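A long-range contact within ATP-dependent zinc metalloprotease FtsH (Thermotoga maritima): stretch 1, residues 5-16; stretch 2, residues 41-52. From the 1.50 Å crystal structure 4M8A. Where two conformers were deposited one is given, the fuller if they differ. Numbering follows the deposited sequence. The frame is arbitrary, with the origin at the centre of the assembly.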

# COMPACT_ATOMS: atom_id res chain seq x y z
N SER B 5 22.09 14.85 -11.14
CA SER B 5 21.53 14.97 -12.49
C SER B 5 20.08 15.47 -12.45
O SER B 5 19.27 15.03 -11.64
CB SER B 5 21.61 13.64 -13.22
OG SER B 5 22.96 13.25 -13.42
N LYS B 6 19.75 16.41 -13.32
CA LYS B 6 18.38 16.90 -13.39
C LYS B 6 17.46 15.76 -13.81
O LYS B 6 17.78 15.00 -14.72
CB LYS B 6 18.31 18.07 -14.39
CG LYS B 6 16.91 18.63 -14.63
CD LYS B 6 16.31 19.26 -13.38
CE LYS B 6 15.07 20.09 -13.70
NZ LYS B 6 13.89 19.27 -14.12
N LEU B 7 16.33 15.64 -13.13
CA LEU B 7 15.36 14.59 -13.39
C LEU B 7 13.96 15.21 -13.38
O LEU B 7 13.62 15.95 -12.46
CB LEU B 7 15.49 13.52 -12.31
CG LEU B 7 14.56 12.31 -12.33
CD1 LEU B 7 14.89 11.44 -13.53
CD2 LEU B 7 14.73 11.52 -11.04
N SER B 8 13.16 14.94 -14.40
CA SER B 8 11.81 15.50 -14.43
C SER B 8 10.94 14.83 -13.37
O SER B 8 11.22 13.71 -12.93
CB SER B 8 11.17 15.33 -15.82
OG SER B 8 10.79 13.98 -16.04
N TYR B 9 9.88 15.52 -12.96
CA TYR B 9 8.93 14.92 -12.04
C TYR B 9 8.33 13.63 -12.61
O TYR B 9 8.21 12.63 -11.91
CB TYR B 9 7.84 15.93 -11.61
CG TYR B 9 6.95 15.35 -10.54
CD1 TYR B 9 7.41 15.19 -9.23
CD2 TYR B 9 5.67 14.92 -10.83
CE1 TYR B 9 6.61 14.64 -8.26
CE2 TYR B 9 4.86 14.36 -9.85
CZ TYR B 9 5.34 14.22 -8.57
OH TYR B 9 4.56 13.65 -7.58
N THR B 10 7.98 13.64 -13.90
CA THR B 10 7.42 12.44 -14.51
C THR B 10 8.39 11.27 -14.44
O THR B 10 8.00 10.15 -14.10
CB THR B 10 7.04 12.72 -15.97
OG1 THR B 10 6.11 13.80 -15.99
CG2 THR B 10 6.37 11.50 -16.60
N SER B 11 9.66 11.52 -14.75
CA SER B 11 10.66 10.47 -14.72
C SER B 11 10.90 9.97 -13.29
O SER B 11 11.15 8.79 -13.08
CB SER B 11 11.97 10.93 -15.36
OG SER B 11 11.85 11.04 -16.78
N PHE B 12 10.80 10.88 -12.32
CA PHE B 12 10.90 10.52 -10.91
C PHE B 12 9.79 9.55 -10.52
O PHE B 12 10.04 8.51 -9.92
CB PHE B 12 10.83 11.78 -10.04
CG PHE B 12 10.54 11.51 -8.59
CD1 PHE B 12 11.43 10.79 -7.80
CD2 PHE B 12 9.38 12.00 -8.00
CE1 PHE B 12 11.15 10.54 -6.46
CE2 PHE B 12 9.10 11.76 -6.66
CZ PHE B 12 9.99 11.04 -5.89
N VAL B 13 8.55 9.90 -10.87
CA VAL B 13 7.42 9.02 -10.59
C VAL B 13 7.63 7.66 -11.27
O VAL B 13 7.37 6.62 -10.65
CB VAL B 13 6.08 9.67 -10.99
CG1 VAL B 13 4.95 8.69 -10.86
CG2 VAL B 13 5.82 10.90 -10.13
N GLN B 14 8.12 7.69 -12.51
CA GLN B 14 8.49 6.50 -13.30
C GLN B 14 9.46 5.58 -12.56
O GLN B 14 9.35 4.34 -12.62
CB GLN B 14 9.12 6.91 -14.65
CG GLN B 14 8.14 7.09 -15.82
CD GLN B 14 8.75 7.75 -17.07
OE1 GLN B 14 9.95 8.05 -17.13
NE2 GLN B 14 7.91 7.99 -18.06
N MET B 15 10.41 6.19 -11.86
CA MET B 15 11.41 5.46 -11.08
C MET B 15 10.84 4.87 -9.81
O MET B 15 11.18 3.74 -9.42
CB MET B 15 12.59 6.37 -10.75
CG MET B 15 13.45 6.63 -11.95
SD MET B 15 14.73 7.83 -11.59
CE MET B 15 15.48 7.09 -10.16
N VAL B 16 9.98 5.63 -9.15
CA VAL B 16 9.31 5.13 -7.96
C VAL B 16 8.44 3.91 -8.30
O VAL B 16 8.46 2.90 -7.57
CB VAL B 16 8.48 6.25 -7.30
CG1 VAL B 16 7.63 5.70 -6.16
CG2 VAL B 16 9.40 7.35 -6.79
N GLY B 41 23.73 4.04 -6.59
CA GLY B 41 24.66 5.08 -6.19
C GLY B 41 24.67 6.31 -7.07
O GLY B 41 25.72 6.90 -7.30
N ARG B 42 23.51 6.68 -7.58
CA ARG B 42 23.34 7.95 -8.27
C ARG B 42 22.42 8.86 -7.47
O ARG B 42 21.66 8.42 -6.59
CB ARG B 42 22.78 7.76 -9.68
CG ARG B 42 23.77 7.11 -10.65
CD ARG B 42 23.32 7.28 -12.11
NE ARG B 42 23.34 8.68 -12.54
CZ ARG B 42 22.88 9.11 -13.71
NH1 ARG B 42 22.35 8.26 -14.58
NH2 ARG B 42 22.95 10.40 -14.02
N VAL B 43 22.51 10.15 -7.75
CA VAL B 43 21.64 11.14 -7.13
C VAL B 43 21.11 12.08 -8.21
O VAL B 43 21.82 12.44 -9.15
CB VAL B 43 22.34 11.90 -5.98
CG1 VAL B 43 23.53 12.71 -6.50
CG2 VAL B 43 21.35 12.82 -5.28
N TYR B 44 19.84 12.43 -8.06
CA TYR B 44 19.13 13.26 -9.01
C TYR B 44 18.47 14.41 -8.28
O TYR B 44 18.14 14.29 -7.10
CB TYR B 44 18.05 12.44 -9.72
CG TYR B 44 18.58 11.28 -10.51
CD1 TYR B 44 19.00 11.45 -11.82
CD2 TYR B 44 18.71 10.02 -9.93
CE1 TYR B 44 19.50 10.39 -12.55
CE2 TYR B 44 19.22 8.95 -10.64
CZ TYR B 44 19.61 9.14 -11.95
OH TYR B 44 20.11 8.07 -12.69
N GLU B 45 18.27 15.51 -8.99
CA GLU B 45 17.57 16.66 -8.46
C GLU B 45 16.27 16.87 -9.22
O GLU B 45 16.26 16.98 -10.46
CB GLU B 45 18.49 17.89 -8.57
CG GLU B 45 17.82 19.22 -8.34
CD GLU B 45 18.80 20.38 -8.38
OE1 GLU B 45 19.99 20.19 -8.01
OE2 GLU B 45 18.39 21.49 -8.78
N VAL B 46 15.17 16.91 -8.49
CA VAL B 46 13.85 17.09 -9.07
C VAL B 46 13.25 18.39 -8.53
O VAL B 46 12.98 18.51 -7.33
CB VAL B 46 12.90 15.92 -8.73
CG1 VAL B 46 11.55 16.11 -9.43
CG2 VAL B 46 13.52 14.59 -9.09
N ASP B 47 13.02 19.35 -9.42
CA ASP B 47 12.42 20.62 -9.01
C ASP B 47 10.91 20.44 -9.00
O ASP B 47 10.28 20.40 -10.06
CB ASP B 47 12.84 21.73 -9.99
CG ASP B 47 12.42 23.12 -9.52
OD1 ASP B 47 11.45 23.25 -8.74
OD2 ASP B 47 13.06 24.10 -9.96
N ALA B 48 10.34 20.29 -7.81
CA ALA B 48 8.92 19.92 -7.70
C ALA B 48 8.31 20.45 -6.40
O ALA B 48 8.05 19.68 -5.48
CB ALA B 48 8.75 18.40 -7.76
N PRO B 49 8.07 21.78 -6.33
CA PRO B 49 7.55 22.37 -5.09
C PRO B 49 6.18 21.81 -4.68
O PRO B 49 5.83 21.89 -3.50
CB PRO B 49 7.43 23.86 -5.43
CG PRO B 49 8.40 24.08 -6.56
CD PRO B 49 8.44 22.80 -7.33
N TRP B 50 5.42 21.26 -5.63
CA TRP B 50 4.10 20.70 -5.35
C TRP B 50 4.17 19.40 -4.55
O TRP B 50 3.21 19.01 -3.92
CB TRP B 50 3.34 20.43 -6.65
CG TRP B 50 4.13 19.63 -7.65
CD1 TRP B 50 4.17 18.27 -7.77
CD2 TRP B 50 4.99 20.14 -8.67
NE1 TRP B 50 5.00 17.90 -8.80
CE2 TRP B 50 5.52 19.04 -9.37
CE3 TRP B 50 5.38 21.43 -9.05
CZ2 TRP B 50 6.41 19.18 -10.44
CZ3 TRP B 50 6.26 21.58 -10.12
CH2 TRP B 50 6.76 20.46 -10.81
N ALA B 51 5.32 18.74 -4.59
CA ALA B 51 5.44 17.42 -4.00
C ALA B 51 5.55 17.46 -2.48
O ALA B 51 5.23 16.48 -1.82
CB ALA B 51 6.65 16.71 -4.58
N VAL B 52 5.99 18.58 -1.93
CA VAL B 52 6.43 18.61 -0.54
C VAL B 52 5.30 18.47 0.46
O VAL B 52 5.54 18.18 1.63
CB VAL B 52 7.22 19.90 -0.23
CG1 VAL B 52 8.29 20.12 -1.30
CG2 VAL B 52 6.27 21.09 -0.11
O HOH W 1 10.45 18.48 -12.00

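The backbones are bonded to each other, and side chains pack beside them. Residues 5 to 7 run alongside the strand 43-47 through a single bridge, Lys 6 with Glu 45. Ser 5 N donates to Val 43 O (3.1 Å), Glu 45 N returns a bond to Ser 5 O (2.9 Å), and Leu 7 N reaches Glu 45 O (3.0 Å). Three backbone hydrogen bonds thus hold the register. Beyond it, water 1 takes over, accepting weakly from Tyr 9 N (3.2 Å) and donating to Asp 47 O (2.7 Å).

The segment then turns into a helix at Ser 8. Its CA-to-CB bond points away from stretch 2, and chi1 p places OG to accept from Ser 11 N (3.0 Å), capping the helix. The helix 9-16 crosses the strand at -124°, with axes 8.8 Å apart.

Alternation sorts the first residues: the CA-to-CB bond of Lys 6 points away from stretch 2, its long chain left exposed, while that of Leu 7 points toward it. With chi1 t and chi2 p, Leu 7 sets CD2 against both Tyr 44 CB (3.7 Å) and Val 46 CG2 (3.8 Å). Val 46, also t, offers both methyls: CG2 meets Phe 12 CB (4.0 Å), and CG1 lies at the edge of the Tyr 9 ring, 4.2 Å from its CD1.

Tyr 9, chi1 t, carries its ring into a buried pocket. Trp 50, chi1 p, brings its indole edge to the Tyr 9 face, planes at 81° and the centroid of its five-membered ring 4.6 Å from that of the Tyr 9 ring; Ala 48 CB packs 3.8 Å from Tyr 9 CD1.

Tyr 44, chi1 m, brings its ring near Met 15, whose SD lies 5.0 Å from the ring centroid, an oblique approach. At the exposed end, Arg 42 NH2 gives Ser 5 OG a weak bond (2.9 Å).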